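Local structure of Methylcobalamin\: coenzyme M methyltransferase (Methanosarcina mazei, 4AY7) at residues L298-K307 with T331-A342; I130-R141 with Y195-D205. The protein transfers the methyl group of a methylated corrinoid to coenzyme M, a zinc-dependent step of methanogenesis. All blocks are in the same frame, centred on the assembly; numbering follows the deposited sequence.

Overall arrangement
Both contacts pair neighbouring helices of the TIM-barrel fold shared with uroporphyrinogen decarboxylase, yet they lie in different parts of it: their centres are 29 Å apart and their nearest atoms about 16 Å. Contact 2 comes first along the chain, joining helix 130-144 to the end of helix 178-202, close to strands 78-80, 150-155 and 206-210. Contact 1 follows, joining the chain from the end of helix 294-298 into helix 303-315 with helix 333-346, beside 320-323, the last strand of the parallel sheet. Contact 2 lies by the first three strands and contact 1 by the last, on separate parts of the helical layer round a barrel whose zinc ion is bound by His246, Cys248 and Cys325.

Contact 1 (L298-K307 with T331-A342); sequences LLPGPVDKIK and TPLENVKALVAA
Asn335 reaches from its helix to the backbone of Leu298, its ND2 donating a hydrogen bond of 2.9 Å to Leu298 O. The carbonyl oxygen lies close to the amide plane, whereas the donor stands 35° off the carbonyl plane. Ile306 crosses the asparagine at about a right angle, bringing its CD1 over one face of the amide and to 3.4 Å from Asn335 CB; Val303 CG2 is on the same side, 3.8 Å from Asn335 OD1. With an alanine here, Leu298 O would probably lose this donor and Ile306 CD1 the amide group it packs on.

Farther along, Ala338 has a methyl small enough to be shared: its CB meets Val303 CG1 and Ile306 CG2, both at 3.8 Å. Leu298 CD1 touches Leu339 CG, the two side chains again roughly perpendicular. Lys307 lays its aliphatic CG against Ala338 O, 3.6 Å away, and bends at chi3 (-70°); its NZ forms a salt bridge with Glu345. Just before the helix, Thr331 turns CG2 to Leu298 O and hydrogen-bonds through OG1 to Ala328 O.

The short helical segments cross at -37°, Leu298 and Leu339 also packing on Pro323 of strand 320-323 and Pro332 touching Glu43 of helix 42-48.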
loop_
_atom_site.group_PDB
_atom_site.type_symbol
_atom_site.label_atom_id
_atom_site.label_comp_id
_atom_site.label_asym_id
_atom_site.label_seq_id
_atom_site.Cartn_x
_atom_site.Cartn_y
_atom_site.Cartn_z
ATOM N N LEU A 298 -13.847 -8.556 -6.480
ATOM C CA LEU A 298 -13.748 -7.373 -7.298
ATOM C C LEU A 298 -13.395 -7.750 -8.768
ATOM O O LEU A 298 -13.907 -7.131 -9.706
ATOM C CB LEU A 298 -12.757 -6.461 -6.587
ATOM C CG LEU A 298 -12.789 -4.948 -6.678
ATOM C CD1 LEU A 298 -14.086 -4.236 -6.428
ATOM C CD2 LEU A 298 -11.706 -4.507 -5.672
ATOM N N LEU A 299 -12.534 -8.748 -8.955
ATOM C CA LEU A 299 -12.040 -9.125 -10.267
ATOM C C LEU A 299 -13.184 -9.801 -11.025
ATOM O O LEU A 299 -13.501 -9.336 -12.084
ATOM C CB LEU A 299 -10.772 -9.997 -10.164
ATOM C CG LEU A 299 -10.326 -10.874 -11.342
ATOM C CD1 LEU A 299 -10.119 -9.996 -12.601
ATOM C CD2 LEU A 299 -9.090 -11.689 -10.968
ATOM N N PRO A 300 -13.828 -10.855 -10.440
ATOM C CA PRO A 300 -14.857 -11.539 -11.209
ATOM C C PRO A 300 -16.210 -10.894 -11.192
ATOM O O PRO A 300 -17.030 -11.184 -12.042
ATOM C CB PRO A 300 -14.891 -12.963 -10.605
ATOM C CG PRO A 300 -14.291 -12.865 -9.276
ATOM C CD PRO A 300 -13.366 -11.662 -9.290
ATOM N N GLY A 301 -16.465 -9.997 -10.242
ATOM C CA GLY A 301 -17.812 -9.588 -9.963
ATOM C C GLY A 301 -18.663 -10.813 -9.578
ATOM O O GLY A 301 -18.115 -11.799 -9.044
ATOM N N PRO A 302 -19.980 -10.741 -9.810
ATOM C CA PRO A 302 -20.649 -9.614 -10.477
ATOM C C PRO A 302 -20.850 -8.384 -9.597
ATOM O O PRO A 302 -20.438 -8.368 -8.386
ATOM C CB PRO A 302 -22.003 -10.189 -10.834
ATOM C CG PRO A 302 -22.243 -11.129 -9.741
ATOM C CD PRO A 302 -20.944 -11.800 -9.488
ATOM N N VAL A 303 -21.403 -7.339 -10.213
ATOM C CA VAL A 303 -21.532 -6.049 -9.526
ATOM C C VAL A 303 -22.310 -6.226 -8.188
ATOM O O VAL A 303 -21.989 -5.656 -7.146
ATOM C CB VAL A 303 -22.180 -4.997 -10.492
ATOM C CG1 VAL A 303 -22.831 -3.877 -9.681
ATOM C CG2 VAL A 303 -21.105 -4.403 -11.443
ATOM N N ASP A 304 -23.359 -7.019 -8.217
ATOM C CA ASP A 304 -24.190 -7.152 -7.032
ATOM C C ASP A 304 -23.539 -7.886 -5.901
ATOM O O ASP A 304 -23.917 -7.647 -4.739
ATOM C CB ASP A 304 -25.539 -7.813 -7.360
ATOM C CG ASP A 304 -26.441 -6.904 -8.172
ATOM O OD1 ASP A 304 -26.150 -5.679 -8.217
ATOM O OD2 ASP A 304 -27.441 -7.396 -8.759
ATOM N N LYS A 305 -22.561 -8.754 -6.220
ATOM C CA LYS A 305 -21.782 -9.413 -5.192
ATOM C C LYS A 305 -20.789 -8.459 -4.533
ATOM O O LYS A 305 -20.578 -8.464 -3.298
ATOM C CB LYS A 305 -21.145 -10.624 -5.758
ATOM C CG LYS A 305 -20.384 -11.535 -4.810
ATOM C CD LYS A 305 -19.311 -12.294 -5.613
ATOM C CE LYS A 305 -18.326 -13.108 -4.722
ATOM N NZ LYS A 305 -18.545 -14.551 -4.990
ATOM N N ILE A 306 -20.189 -7.574 -5.334
ATOM C CA ILE A 306 -19.307 -6.511 -4.843
ATOM C C ILE A 306 -20.125 -5.602 -3.915
ATOM O O ILE A 306 -19.664 -5.311 -2.797
ATOM C CB ILE A 306 -18.657 -5.735 -5.979
ATOM C CG1 ILE A 306 -17.781 -6.680 -6.799
ATOM C CG2 ILE A 306 -17.931 -4.448 -5.531
ATOM C CD1 ILE A 306 -17.396 -6.131 -8.209
ATOM N N LYS A 307 -21.321 -5.198 -4.324
ATOM C CA LYS A 307 -22.136 -4.269 -3.482
ATOM C C LYS A 307 -22.559 -4.930 -2.179
ATOM O O LYS A 307 -22.449 -4.313 -1.130
ATOM C CB LYS A 307 -23.327 -3.657 -4.202
ATOM C CG LYS A 307 -22.931 -2.814 -5.417
ATOM C CD LYS A 307 -23.971 -1.764 -5.805
ATOM C CE LYS A 307 -25.204 -2.361 -6.380
ATOM N NZ LYS A 307 -26.280 -1.370 -6.824
ATOM N N THR A 331 -9.412 -6.428 -13.591
ATOM C CA THR A 331 -10.661 -5.965 -13.037
ATOM C C THR A 331 -11.415 -4.967 -13.967
ATOM O O THR A 331 -10.867 -3.923 -14.343
ATOM C CB THR A 331 -10.414 -5.326 -11.666
ATOM O OG1 THR A 331 -9.785 -6.311 -10.843
ATOM C CG2 THR A 331 -11.707 -4.889 -11.015
ATOM N N PRO A 332 -12.637 -5.281 -14.318
ATOM C CA PRO A 332 -13.413 -4.277 -15.083
ATOM C C PRO A 332 -13.680 -3.005 -14.325
ATOM O O PRO A 332 -13.918 -3.030 -13.072
ATOM C CB PRO A 332 -14.694 -4.978 -15.438
ATOM C CG PRO A 332 -14.496 -6.429 -15.125
ATOM C CD PRO A 332 -13.369 -6.542 -14.140
ATOM N N LEU A 333 -13.642 -1.890 -15.043
ATOM C CA LEU A 333 -13.996 -0.587 -14.488
ATOM C C LEU A 333 -15.341 -0.616 -13.701
ATOM O O LEU A 333 -15.444 -0.042 -12.590
ATOM C CB LEU A 333 -14.036 0.475 -15.590
ATOM C CG LEU A 333 -14.405 1.908 -15.183
ATOM C CD1 LEU A 333 -13.364 2.364 -14.186
ATOM C CD2 LEU A 333 -14.444 2.867 -16.383
ATOM N N GLU A 334 -16.354 -1.243 -14.261
ATOM C CA GLU A 334 -17.665 -1.217 -13.654
ATOM C C GLU A 334 -17.590 -1.903 -12.266
ATOM O O GLU A 334 -18.403 -1.639 -11.394
ATOM C CB GLU A 334 -18.715 -1.904 -14.549
ATOM C CG GLU A 334 -18.398 -3.372 -14.847
ATOM C CD GLU A 334 -19.591 -4.225 -15.307
ATOM O OE1 GLU A 334 -20.454 -3.716 -16.050
ATOM O OE2 GLU A 334 -19.646 -5.421 -14.887
ATOM N N ASN A 335 -16.685 -2.829 -12.088
ATOM C CA ASN A 335 -16.563 -3.543 -10.803
ATOM C C ASN A 335 -15.944 -2.600 -9.753
ATOM O O ASN A 335 -16.390 -2.574 -8.604
ATOM C CB ASN A 335 -15.761 -4.836 -10.951
ATOM C CG ASN A 335 -16.536 -5.904 -11.692
ATOM O OD1 ASN A 335 -17.582 -5.594 -12.242
ATOM N ND2 ASN A 335 -16.057 -7.140 -11.699
ATOM N N VAL A 336 -15.023 -1.763 -10.170
ATOM C CA VAL A 336 -14.483 -0.727 -9.220
ATOM C C VAL A 336 -15.567 0.300 -8.847
ATOM O O VAL A 336 -15.758 0.683 -7.651
ATOM C CB VAL A 336 -13.279 0.032 -9.826
ATOM C CG1 VAL A 336 -12.799 1.075 -8.787
ATOM C CG2 VAL A 336 -12.155 -0.924 -10.255
ATOM N N LYS A 337 -16.349 0.701 -9.843
ATOM C CA LYS A 337 -17.429 1.632 -9.638
ATOM C C LYS A 337 -18.545 1.094 -8.704
ATOM O O LYS A 337 -19.257 1.855 -8.066
ATOM C CB LYS A 337 -18.080 2.017 -10.974
ATOM C CG LYS A 337 -17.190 2.877 -11.839
ATOM C CD LYS A 337 -17.847 3.313 -13.114
ATOM C CE LYS A 337 -18.772 4.468 -12.814
ATOM N NZ LYS A 337 -19.286 4.832 -14.160
ATOM N N ALA A 338 -18.676 -0.231 -8.672
ATOM C CA ALA A 338 -19.635 -0.902 -7.810
ATOM C C ALA A 338 -19.253 -0.673 -6.370
ATOM O O ALA A 338 -20.123 -0.609 -5.537
ATOM C CB ALA A 338 -19.745 -2.387 -8.119
ATOM N N LEU A 339 -17.974 -0.537 -6.027
ATOM C CA LEU A 339 -17.626 -0.135 -4.647
ATOM C C LEU A 339 -18.180 1.184 -4.170
ATOM O O LEU A 339 -18.690 1.336 -3.049
ATOM C CB LEU A 339 -16.094 -0.019 -4.463
ATOM C CG LEU A 339 -15.285 -1.252 -4.143
ATOM C CD1 LEU A 339 -13.785 -0.880 -3.928
ATOM C CD2 LEU A 339 -15.920 -2.013 -2.985
ATOM N N VAL A 340 -18.016 2.171 -5.003
ATOM C CA VAL A 340 -18.428 3.510 -4.770
ATOM C C VAL A 340 -19.936 3.543 -4.691
ATOM O O VAL A 340 -20.510 4.145 -3.739
ATOM C CB VAL A 340 -17.950 4.459 -5.896
ATOM C CG1 VAL A 340 -18.514 5.852 -5.626
ATOM C CG2 VAL A 340 -16.413 4.408 -5.995
ATOM N N ALA A 341 -20.607 2.840 -5.618
ATOM C CA ALA A 341 -22.073 2.771 -5.584
ATOM C C ALA A 341 -22.598 2.148 -4.253
ATOM O O ALA A 341 -23.490 2.676 -3.665
ATOM C CB ALA A 341 -22.628 2.014 -6.816
ATOM N N ALA A 342 -21.981 1.074 -3.773
ATOM C CA ALA A 342 -22.363 0.487 -2.498
ATOM C C ALA A 342 -22.269 1.502 -1.338
ATOM O O ALA A 342 -23.078 1.533 -0.400
ATOM C CB ALA A 342 -21.516 -0.751 -2.243
#

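Contact 2 (I130-R141 with Y195-D205); sequences IPVVLEAIKIIR and YANAMVEAGAD
Arg141 and Asp205 meet obliquely, their guanidinium and carboxylate planes 52° apart. Asp205 OD2 is still almost in the guanidinium plane, and NH2 approaches it on the syn side at 2.7 Å to make a salt bridge. The same NH2 also donates to Gly203 O at 2.8 Å, coming nearly along the C=O axis. Bends at chi2 and chi3 curl the long arginine chain back so that one NH2 reaches both acceptors. NH1 hydrogen-bonds to the carbonyls of Val148 and Gly145, while Asp205 OD2 also accepts from Ile150 N.

Most of the other contacts are apolar. Ile137 crosses Met199 at about a right angle, CD1 lying 3.8 Å from Met199 CG, while its other branch, CG2, packs against Ala202 O at 3.4 Å. Leu134 extends CD2 over the backbone between Ala198 and Met199, where the short methyls of Ala198 and Ala202 admit close packing. Ile130 and Tyr195 point opposite ways in passing, Ile130 CG1 4.0 Å from Tyr195 CE1, and Tyr195 OH lies 3.5 Å from Val133 CG1 and CG2.

Gly203 ends the helix in a Schellman motif, its positive phi suited to a residue without a side chain; a CB would also press on Ile137 CG2. Beyond it the chain enters strand 206-210. This is the helix-to-strand passage of a TIM barrel, with helix 130-144 packed alongside at -27° and the arginine tying its C-terminal part to the turn.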
loop_
_atom_site.group_PDB
_atom_site.type_symbol
_atom_site.label_atom_id
_atom_site.label_comp_id
_atom_site.label_asym_id
_atom_site.label_seq_id
_atom_site.Cartn_x
_atom_site.Cartn_y
_atom_site.Cartn_z
ATOM N N ILE A 130 12.734 6.809 -8.342
ATOM C CA ILE A 130 12.269 7.685 -7.297
ATOM C C ILE A 130 11.865 9.015 -7.903
ATOM O O ILE A 130 10.763 9.540 -7.645
ATOM C CB ILE A 130 13.272 7.806 -6.099
ATOM C CG1 ILE A 130 13.202 6.487 -5.296
ATOM C CG2 ILE A 130 12.847 8.941 -5.137
ATOM C CD1 ILE A 130 14.170 6.409 -4.140
ATOM N N PRO A 131 12.697 9.554 -8.750
ATOM C CA PRO A 131 12.266 10.798 -9.351
ATOM C C PRO A 131 11.036 10.723 -10.293
ATOM O O PRO A 131 10.374 11.755 -10.483
ATOM C CB PRO A 131 13.508 11.210 -10.166
ATOM C CG PRO A 131 14.664 10.515 -9.503
ATOM C CD PRO A 131 14.060 9.180 -9.195
ATOM N N VAL A 132 10.710 9.561 -10.848
ATOM C CA VAL A 132 9.474 9.405 -11.621
ATOM C C VAL A 132 8.238 9.538 -10.682
ATOM O O VAL A 132 7.276 10.266 -11.007
ATOM C CB VAL A 132 9.393 8.033 -12.310
ATOM C CG1 VAL A 132 8.155 7.953 -13.151
ATOM C CG2 VAL A 132 10.566 7.841 -13.297
ATOM N N VAL A 133 8.291 8.840 -9.538
ATOM C CA VAL A 133 7.210 8.883 -8.577
ATOM C C VAL A 133 7.025 10.277 -7.995
ATOM O O VAL A 133 5.899 10.772 -7.963
ATOM C CB VAL A 133 7.435 7.887 -7.432
ATOM C CG1 VAL A 133 6.312 8.056 -6.382
ATOM C CG2 VAL A 133 7.404 6.461 -8.016
ATOM N N LEU A 134 8.114 10.957 -7.639
ATOM C CA LEU A 134 7.968 12.301 -7.074
ATOM C C LEU A 134 7.402 13.264 -8.087
ATOM O O LEU A 134 6.554 14.078 -7.789
ATOM C CB LEU A 134 9.306 12.795 -6.506
ATOM C CG LEU A 134 9.912 11.880 -5.419
ATOM C CD1 LEU A 134 11.176 12.527 -4.863
ATOM C CD2 LEU A 134 8.917 11.577 -4.246
ATOM N N GLU A 135 7.854 13.186 -9.301
ATOM C CA GLU A 135 7.316 14.025 -10.320
ATOM C C GLU A 135 5.832 13.715 -10.645
ATOM O O GLU A 135 5.079 14.620 -10.924
ATOM C CB GLU A 135 8.196 13.938 -11.554
ATOM C CG GLU A 135 7.622 14.647 -12.754
ATOM C CD GLU A 135 7.767 16.174 -12.688
ATOM O OE1 GLU A 135 8.246 16.760 -11.646
ATOM O OE2 GLU A 135 7.474 16.792 -13.746
ATOM N N ALA A 136 5.443 12.457 -10.610
ATOM C CA ALA A 136 4.041 12.081 -10.905
ATOM C C ALA A 136 3.092 12.603 -9.824
ATOM O O ALA A 136 2.015 13.087 -10.127
ATOM C CB ALA A 136 3.871 10.571 -11.124
ATOM N N ILE A 137 3.570 12.605 -8.577
ATOM C CA ILE A 137 2.790 13.161 -7.458
ATOM C C ILE A 137 2.532 14.626 -7.702
ATOM O O ILE A 137 1.416 15.079 -7.549
ATOM C CB ILE A 137 3.507 12.982 -6.109
ATOM C CG1 ILE A 137 3.535 11.483 -5.776
ATOM C CG2 ILE A 137 2.797 13.843 -5.047
ATOM C CD1 ILE A 137 4.538 11.125 -4.639
ATOM N N LYS A 138 3.559 15.352 -8.116
ATOM C CA LYS A 138 3.377 16.798 -8.413
ATOM C C LYS A 138 2.447 17.039 -9.574
ATOM O O LYS A 138 1.632 17.964 -9.555
ATOM C CB LYS A 138 4.713 17.440 -8.712
ATOM C CG LYS A 138 5.626 17.379 -7.500
ATOM C CD LYS A 138 7.038 17.810 -7.867
ATOM C CE LYS A 138 8.103 16.955 -7.152
ATOM N NZ LYS A 138 9.212 16.772 -8.128
ATOM N N ILE A 139 2.541 16.197 -10.589
ATOM C CA ILE A 139 1.611 16.306 -11.732
ATOM C C ILE A 139 0.161 16.043 -11.289
ATOM O O ILE A 139 -0.758 16.747 -11.705
ATOM C CB ILE A 139 1.939 15.319 -12.805
ATOM C CG1 ILE A 139 3.321 15.651 -13.411
ATOM C CG2 ILE A 139 0.893 15.333 -13.935
ATOM C CD1 ILE A 139 3.753 14.593 -14.419
ATOM N N ILE A 140 -0.038 14.986 -10.499
ATOM C CA ILE A 140 -1.386 14.671 -9.910
ATOM C C ILE A 140 -1.942 15.848 -9.071
ATOM O O ILE A 140 -3.006 16.358 -9.365
ATOM C CB ILE A 140 -1.346 13.391 -9.061
ATOM C CG1 ILE A 140 -1.083 12.214 -10.003
ATOM C CG2 ILE A 140 -2.622 13.248 -8.179
ATOM C CD1 ILE A 140 -0.665 10.933 -9.267
ATOM N N ARG A 141 -1.138 16.351 -8.136
ATOM C CA ARG A 141 -1.516 17.507 -7.345
ATOM C C ARG A 141 -1.926 18.691 -8.190
ATOM O O ARG A 141 -2.936 19.333 -7.929
ATOM C CB ARG A 141 -0.412 17.947 -6.390
ATOM C CG ARG A 141 -0.809 19.166 -5.566
ATOM C CD ARG A 141 -2.022 18.927 -4.636
ATOM N NE ARG A 141 -1.737 17.927 -3.609
ATOM C CZ ARG A 141 -2.644 17.083 -3.062
ATOM N NH1 ARG A 141 -3.913 17.057 -3.486
ATOM N NH2 ARG A 141 -2.284 16.231 -2.093
ATOM N N TYR A 195 12.428 7.831 1.765
ATOM C CA TYR A 195 11.572 7.837 0.537
ATOM C C TYR A 195 10.158 8.271 0.869
ATOM O O TYR A 195 9.575 9.127 0.196
ATOM C CB TYR A 195 11.554 6.443 -0.050
ATOM C CG TYR A 195 10.662 6.250 -1.281
ATOM C CD1 TYR A 195 10.533 7.238 -2.250
ATOM C CD2 TYR A 195 9.966 5.073 -1.464
ATOM C CE1 TYR A 195 9.728 7.064 -3.377
ATOM C CE2 TYR A 195 9.196 4.833 -2.625
ATOM C CZ TYR A 195 9.067 5.856 -3.569
ATOM O OH TYR A 195 8.279 5.696 -4.670
ATOM N N ALA A 196 9.608 7.715 1.941
ATOM C CA ALA A 196 8.245 8.098 2.390
ATOM C C ALA A 196 8.123 9.627 2.612
ATOM O O ALA A 196 7.229 10.254 2.082
ATOM C CB ALA A 196 7.879 7.330 3.673
ATOM N N ASN A 197 9.036 10.223 3.374
ATOM C CA ASN A 197 9.042 11.639 3.544
ATOM C C ASN A 197 9.197 12.456 2.325
ATOM O O ASN A 197 8.638 13.573 2.231
ATOM C CB ASN A 197 10.008 12.074 4.681
ATOM C CG ASN A 197 9.491 11.726 6.084
ATOM O OD1 ASN A 197 8.327 11.786 6.320
ATOM N ND2 ASN A 197 10.383 11.355 7.007
ATOM N N ALA A 198 9.980 11.945 1.352
ATOM C CA ALA A 198 10.044 12.579 0.059
ATOM C C ALA A 198 8.717 12.593 -0.641
ATOM O O ALA A 198 8.394 13.593 -1.296
ATOM C CB ALA A 198 11.091 11.929 -0.866
ATOM N N MET A 199 8.003 11.476 -0.644
ATOM C CA MET A 199 6.649 11.486 -1.238
ATOM C C MET A 199 5.732 12.490 -0.528
ATOM O O MET A 199 5.007 13.216 -1.197
ATOM C CB MET A 199 6.005 10.101 -1.226
ATOM C CG MET A 199 6.639 9.121 -2.162
ATOM S SD MET A 199 5.695 7.605 -2.541
ATOM C CE MET A 199 6.024 6.631 -1.087
ATOM N N VAL A 200 5.829 12.586 0.799
ATOM C CA VAL A 200 5.077 13.584 1.518
ATOM C C VAL A 200 5.449 14.974 1.035
ATOM O O VAL A 200 4.553 15.781 0.761
ATOM C CB VAL A 200 5.250 13.442 3.068
ATOM C CG1 VAL A 200 4.631 14.632 3.817
ATOM C CG2 VAL A 200 4.645 12.107 3.559
ATOM N N GLU A 201 6.757 15.270 0.947
ATOM C CA GLU A 201 7.223 16.612 0.494
ATOM C C GLU A 201 6.736 16.876 -0.916
ATOM O O GLU A 201 6.475 18.015 -1.249
ATOM C CB GLU A 201 8.757 16.798 0.612
ATOM C CG GLU A 201 9.267 17.007 2.065
ATOM C CD GLU A 201 10.668 16.372 2.472
ATOM O OE1 GLU A 201 11.505 15.970 1.599
ATOM O OE2 GLU A 201 10.961 16.266 3.712
ATOM N N ALA A 202 6.600 15.842 -1.734
ATOM C CA ALA A 202 6.105 16.013 -3.111
ATOM C C ALA A 202 4.626 16.275 -3.169
ATOM O O ALA A 202 4.158 16.792 -4.174
ATOM C CB ALA A 202 6.425 14.799 -4.036
ATOM N N GLY A 203 3.872 15.892 -2.130
ATOM C CA GLY A 203 2.448 16.178 -2.081
ATOM C C GLY A 203 1.501 15.041 -1.653
ATOM O O GLY A 203 0.283 15.266 -1.582
ATOM N N ALA A 204 2.048 13.858 -1.293
ATOM C CA ALA A 204 1.248 12.732 -0.761
ATOM C C ALA A 204 0.723 13.101 0.605
ATOM O O ALA A 204 1.420 13.705 1.432
ATOM C CB ALA A 204 2.049 11.416 -0.658
ATOM N N ASP A 205 -0.509 12.692 0.842
ATOM C CA ASP A 205 -1.249 12.971 2.091
ATOM C C ASP A 205 -1.246 11.797 3.044
ATOM O O ASP A 205 -1.357 11.975 4.281
ATOM C CB ASP A 205 -2.704 13.333 1.752
ATOM C CG ASP A 205 -2.797 14.605 0.886
ATOM O OD1 ASP A 205 -2.328 15.720 1.277
ATOM O OD2 ASP A 205 -3.246 14.473 -0.255
#